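Local coordinates for protein nisin leader peptide-processing serine protease NisP (Lactococcus lactis subsp. lactis, PDB 4MZD) that probably acts as a subtilisin-like serine endopeptidase that removes the leader peptide from the precursor of the lantibiotic nisin, at residues 117-131 / 171-185. Numbering follows the deposited sequence.
Sequences YFKNLVPKGGFDNEE and NIYRVFGENLSKSEW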
# COMPACT_ATOMS: atom_id res chain seq x y z
N TYR A 117 -10.08 -15.98 5.20
CA TYR A 117 -10.02 -15.96 3.74
C TYR A 117 -8.61 -15.67 3.25
O TYR A 117 -7.92 -14.81 3.79
CB TYR A 117 -11.01 -14.93 3.18
CG TYR A 117 -12.43 -15.22 3.55
CD1 TYR A 117 -13.24 -15.99 2.73
CD2 TYR A 117 -12.97 -14.73 4.73
CE1 TYR A 117 -14.55 -16.27 3.08
CE2 TYR A 117 -14.28 -15.01 5.09
CZ TYR A 117 -15.06 -15.77 4.26
OH TYR A 117 -16.36 -16.03 4.63
N PHE A 118 -8.20 -16.37 2.21
CA PHE A 118 -6.84 -16.21 1.70
C PHE A 118 -6.74 -16.87 0.35
O PHE A 118 -7.51 -17.77 0.02
CB PHE A 118 -5.83 -16.85 2.66
CG PHE A 118 -6.11 -18.31 2.94
CD1 PHE A 118 -5.58 -19.31 2.14
CD2 PHE A 118 -6.94 -18.67 4.00
CE1 PHE A 118 -5.86 -20.65 2.39
CE2 PHE A 118 -7.21 -19.99 4.26
CZ PHE A 118 -6.68 -20.98 3.45
N LYS A 119 -5.76 -16.44 -0.44
CA LYS A 119 -5.48 -17.09 -1.69
C LYS A 119 -4.09 -16.71 -2.17
O LYS A 119 -3.68 -15.56 -2.05
CB LYS A 119 -6.50 -16.70 -2.76
CG LYS A 119 -6.50 -17.62 -3.97
CD LYS A 119 -7.17 -18.96 -3.65
CE LYS A 119 -8.64 -18.79 -3.29
NZ LYS A 119 -9.29 -20.10 -2.99
N ASN A 120 -3.40 -17.70 -2.73
CA ASN A 120 -2.16 -17.47 -3.46
C ASN A 120 -2.46 -17.33 -4.94
O ASN A 120 -3.00 -18.26 -5.55
CB ASN A 120 -1.21 -18.63 -3.22
CG ASN A 120 0.07 -18.50 -4.02
OD1 ASN A 120 0.53 -17.39 -4.30
ND2 ASN A 120 0.66 -19.63 -4.37
N LEU A 121 -2.13 -16.17 -5.51
CA LEU A 121 -2.34 -15.90 -6.93
C LEU A 121 -1.05 -16.03 -7.74
O LEU A 121 -1.06 -15.83 -8.95
CB LEU A 121 -2.95 -14.51 -7.15
CG LEU A 121 -4.35 -14.20 -6.60
CD1 LEU A 121 -5.34 -15.28 -7.00
CD2 LEU A 121 -4.35 -14.00 -5.08
N VAL A 122 0.06 -16.35 -7.09
CA VAL A 122 1.33 -16.49 -7.79
C VAL A 122 1.34 -17.84 -8.52
O VAL A 122 1.19 -18.88 -7.89
CB VAL A 122 2.53 -16.41 -6.84
CG1 VAL A 122 3.83 -16.59 -7.61
CG2 VAL A 122 2.53 -15.09 -6.08
N PRO A 123 1.48 -17.83 -9.86
CA PRO A 123 1.43 -19.10 -10.58
C PRO A 123 2.68 -19.93 -10.35
O PRO A 123 3.69 -19.42 -9.87
CB PRO A 123 1.37 -18.66 -12.05
CG PRO A 123 2.08 -17.35 -12.06
CD PRO A 123 1.69 -16.68 -10.76
N LYS A 124 2.61 -21.20 -10.72
CA LYS A 124 3.79 -22.05 -10.70
C LYS A 124 4.91 -21.39 -11.51
O LYS A 124 4.68 -20.89 -12.61
CB LYS A 124 3.47 -23.42 -11.29
CG LYS A 124 4.62 -24.40 -11.20
CD LYS A 124 4.22 -25.77 -11.70
CE LYS A 124 5.35 -26.77 -11.52
NZ LYS A 124 4.99 -28.10 -12.06
N GLY A 125 6.11 -21.36 -10.94
CA GLY A 125 7.23 -20.71 -11.58
C GLY A 125 7.36 -19.23 -11.27
O GLY A 125 8.35 -18.61 -11.65
N GLY A 126 6.36 -18.66 -10.60
CA GLY A 126 6.41 -17.26 -10.22
C GLY A 126 6.49 -16.31 -11.41
O GLY A 126 5.85 -16.52 -12.44
N PHE A 127 7.29 -15.26 -11.27
CA PHE A 127 7.38 -14.22 -12.28
C PHE A 127 8.10 -14.75 -13.52
O PHE A 127 9.31 -14.96 -13.49
CB PHE A 127 8.12 -13.01 -11.71
CG PHE A 127 8.18 -11.83 -12.64
CD1 PHE A 127 7.12 -10.95 -12.73
CD2 PHE A 127 9.31 -11.60 -13.40
CE1 PHE A 127 7.18 -9.85 -13.58
CE2 PHE A 127 9.38 -10.50 -14.25
CZ PHE A 127 8.31 -9.63 -14.34
N ASP A 128 7.34 -14.97 -14.59
CA ASP A 128 7.86 -15.45 -15.87
C ASP A 128 8.86 -16.60 -15.70
O ASP A 128 9.91 -16.65 -16.34
CB ASP A 128 8.43 -14.29 -16.69
CG ASP A 128 7.35 -13.37 -17.23
OD1 ASP A 128 6.18 -13.81 -17.33
OD2 ASP A 128 7.64 -12.20 -17.54
N ASN A 129 8.48 -17.54 -14.84
CA ASN A 129 9.23 -18.77 -14.61
C ASN A 129 10.64 -18.61 -14.06
O ASN A 129 11.48 -19.49 -14.23
CB ASN A 129 9.24 -19.66 -15.86
CG ASN A 129 8.01 -20.53 -15.94
OD1 ASN A 129 7.71 -21.27 -15.01
ND2 ASN A 129 7.27 -20.41 -17.03
N GLU A 130 10.88 -17.50 -13.38
CA GLU A 130 12.17 -17.26 -12.76
C GLU A 130 12.23 -17.83 -11.35
O GLU A 130 13.29 -17.81 -10.71
CB GLU A 130 12.47 -15.76 -12.78
CG GLU A 130 12.43 -15.19 -14.18
CD GLU A 130 12.62 -13.70 -14.24
OE1 GLU A 130 12.92 -13.09 -13.20
OE2 GLU A 130 12.46 -13.13 -15.35
N GLU A 131 11.11 -18.35 -10.88
CA GLU A 131 11.00 -18.81 -9.51
C GLU A 131 10.51 -20.25 -9.45
O GLU A 131 9.34 -20.51 -9.18
CB GLU A 131 10.05 -17.90 -8.73
CG GLU A 131 10.34 -16.43 -8.92
CD GLU A 131 9.44 -15.57 -8.07
OE1 GLU A 131 8.50 -14.97 -8.63
OE2 GLU A 131 9.68 -15.49 -6.85
N ASN A 171 -7.29 -10.43 5.76
CA ASN A 171 -7.28 -11.59 4.89
C ASN A 171 -6.18 -11.40 3.85
O ASN A 171 -5.90 -10.27 3.47
CB ASN A 171 -8.65 -11.78 4.24
CG ASN A 171 -9.72 -12.16 5.26
OD1 ASN A 171 -9.55 -13.12 6.01
ND2 ASN A 171 -10.80 -11.41 5.30
N ILE A 172 -5.55 -12.49 3.43
CA ILE A 172 -4.25 -12.43 2.77
C ILE A 172 -4.29 -12.97 1.35
O ILE A 172 -4.66 -14.12 1.12
CB ILE A 172 -3.23 -13.25 3.57
CG1 ILE A 172 -3.23 -12.82 5.04
CG2 ILE A 172 -1.85 -13.17 2.94
CD1 ILE A 172 -2.91 -11.38 5.26
N TYR A 173 -3.86 -12.13 0.40
CA TYR A 173 -3.86 -12.47 -1.02
C TYR A 173 -2.45 -12.28 -1.55
O TYR A 173 -1.96 -11.16 -1.65
CB TYR A 173 -4.91 -11.62 -1.77
CG TYR A 173 -6.25 -11.83 -1.13
CD1 TYR A 173 -7.02 -12.94 -1.44
CD2 TYR A 173 -6.71 -10.98 -0.14
CE1 TYR A 173 -8.22 -13.18 -0.80
CE2 TYR A 173 -7.91 -11.21 0.51
CZ TYR A 173 -8.66 -12.31 0.18
OH TYR A 173 -9.85 -12.54 0.83
N ARG A 174 -1.78 -13.39 -1.83
CA ARG A 174 -0.37 -13.34 -2.19
C ARG A 174 -0.17 -13.19 -3.69
O ARG A 174 -0.65 -14.02 -4.47
CB ARG A 174 0.37 -14.58 -1.69
CG ARG A 174 1.87 -14.51 -1.92
CD ARG A 174 2.68 -15.51 -1.12
NE ARG A 174 2.60 -16.88 -1.63
CZ ARG A 174 3.41 -17.40 -2.55
NH1 ARG A 174 3.25 -18.67 -2.90
NH2 ARG A 174 4.37 -16.68 -3.11
N VAL A 175 0.54 -12.13 -4.08
CA VAL A 175 0.83 -11.85 -5.48
C VAL A 175 2.32 -11.68 -5.75
O VAL A 175 2.71 -11.34 -6.87
CB VAL A 175 0.05 -10.62 -6.02
CG1 VAL A 175 -1.45 -10.87 -5.93
CG2 VAL A 175 0.45 -9.35 -5.29
N PHE A 176 3.16 -11.91 -4.75
CA PHE A 176 4.61 -11.93 -4.95
C PHE A 176 5.18 -13.22 -4.39
O PHE A 176 4.72 -13.71 -3.36
CB PHE A 176 5.32 -10.79 -4.22
CG PHE A 176 5.03 -9.42 -4.77
CD1 PHE A 176 5.84 -8.87 -5.75
CD2 PHE A 176 3.95 -8.69 -4.30
CE1 PHE A 176 5.59 -7.60 -6.25
CE2 PHE A 176 3.68 -7.44 -4.80
CZ PHE A 176 4.50 -6.89 -5.78
N GLY A 177 6.20 -13.72 -5.07
CA GLY A 177 7.07 -14.75 -4.54
C GLY A 177 8.23 -14.06 -3.87
O GLY A 177 8.13 -13.62 -2.72
N GLU A 178 9.34 -13.93 -4.58
CA GLU A 178 10.50 -13.23 -4.04
C GLU A 178 10.92 -12.01 -4.84
O GLU A 178 11.85 -11.30 -4.45
CB GLU A 178 11.68 -14.18 -3.88
CG GLU A 178 11.45 -15.23 -2.82
CD GLU A 178 12.64 -16.12 -2.66
OE1 GLU A 178 12.96 -16.87 -3.61
OE2 GLU A 178 13.27 -16.07 -1.59
N ASN A 179 10.25 -11.74 -5.96
CA ASN A 179 10.66 -10.58 -6.74
C ASN A 179 9.51 -9.74 -7.29
O ASN A 179 8.96 -8.91 -6.56
CB ASN A 179 11.69 -10.94 -7.83
CG ASN A 179 11.11 -11.81 -8.94
OD1 ASN A 179 10.47 -12.83 -8.68
ND2 ASN A 179 11.33 -11.41 -10.19
N LEU A 180 9.16 -9.93 -8.56
CA LEU A 180 8.16 -9.08 -9.20
C LEU A 180 6.81 -9.78 -9.35
O LEU A 180 6.68 -10.99 -9.11
CB LEU A 180 8.69 -8.60 -10.55
CG LEU A 180 9.97 -7.76 -10.46
CD1 LEU A 180 10.62 -7.61 -11.82
CD2 LEU A 180 9.67 -6.40 -9.84
N SER A 181 5.81 -9.01 -9.73
CA SER A 181 4.46 -9.51 -9.90
C SER A 181 3.91 -9.08 -11.26
O SER A 181 4.61 -8.44 -12.05
CB SER A 181 3.58 -9.04 -8.74
OG SER A 181 2.25 -9.54 -8.83
N LYS A 182 2.67 -9.45 -11.53
CA LYS A 182 2.01 -9.18 -12.81
C LYS A 182 0.62 -8.62 -12.57
O LYS A 182 -0.05 -9.01 -11.61
CB LYS A 182 1.88 -10.46 -13.64
CG LYS A 182 3.19 -11.08 -14.09
CD LYS A 182 3.82 -10.30 -15.23
CE LYS A 182 4.94 -11.09 -15.88
NZ LYS A 182 5.53 -10.36 -17.03
N SER A 183 0.17 -7.73 -13.45
CA SER A 183 -1.17 -7.16 -13.29
C SER A 183 -2.25 -8.23 -13.38
O SER A 183 -3.29 -8.10 -12.73
CB SER A 183 -1.42 -6.05 -14.31
OG SER A 183 -1.41 -6.55 -15.63
N GLU A 184 -2.03 -9.27 -14.17
CA GLU A 184 -3.02 -10.35 -14.24
C GLU A 184 -3.26 -10.95 -12.86
O GLU A 184 -4.39 -11.26 -12.50
CB GLU A 184 -2.58 -11.43 -15.24
CG GLU A 184 -3.68 -12.41 -15.64
CD GLU A 184 -3.79 -13.62 -14.73
OE1 GLU A 184 -2.85 -13.88 -13.94
OE2 GLU A 184 -4.81 -14.33 -14.80
N TRP A 185 -2.18 -11.13 -12.09
CA TRP A 185 -2.32 -11.72 -10.77
C TRP A 185 -2.98 -10.74 -9.81
O TRP A 185 -3.85 -11.13 -9.02
CB TRP A 185 -0.97 -12.14 -10.19
CG TRP A 185 0.02 -12.81 -11.09
CD1 TRP A 185 -0.16 -13.27 -12.37
CD2 TRP A 185 1.39 -13.05 -10.77
NE1 TRP A 185 1.03 -13.80 -12.85
CE2 TRP A 185 1.99 -13.66 -11.88
CE3 TRP A 185 2.17 -12.80 -9.62
CZ2 TRP A 185 3.34 -14.03 -11.89
CZ3 TRP A 185 3.50 -13.17 -9.63
CH2 TRP A 185 4.07 -13.76 -10.76
O HOH W 1 7.72 -12.75 -7.22
O HOH W 2 11.64 -17.19 -5.78
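Backbone pairing of Lys119 with Ile172 and Arg174 sets the parallel register of strands 117-120 and 171-174, whose axes run 7° apart. Lys119 N donates to Ile172 O (3.0 Å) and Lys119 O accepts from Arg174 N; Leu121 N to Arg174 O (2.8 Å) prolongs the ladder past the strand end. Beside it, the Asn120 amide lies nearly flat over one guanidinium face of Arg174, the planes 19° apart. Asn120 OD1 takes Val122 N in an Asx turn, while Asn120 ND2 donates to the carbonyl O of Asn137 and Arg174 NE to that of Asp140.

Beyond the strands, packing turns aromatic, between the 121-127 loop, the loop around Leu180 and the first turn of helix 183-195. Pro123 CD sits 3.4 Å from the centroid of the Trp185 six-membered ring, 21° off its normal, a CH-pi contact. Leu180 CB likewise covers one face of Phe127, with Ser181 O at the ring edge.

Charged groups close the far end. Glu131 OE2 receives Glu178 N (2.8 Å) on its syn lone pair; OE1 uses its anti lone pair for Phe127 N, and a water that accepts from Gly177 N and Asn179 N lies within hydrogen-bonding distance of Glu131 OE1. Asp128 OD2 forms a salt bridge with Lys182 NZ (2.8 Å).

In this subtilisin-like fold, strand 169-174 lies between strands 117-120 and 95-100, while Leu121 and Val175 pack against Ala189 of helix 183-195.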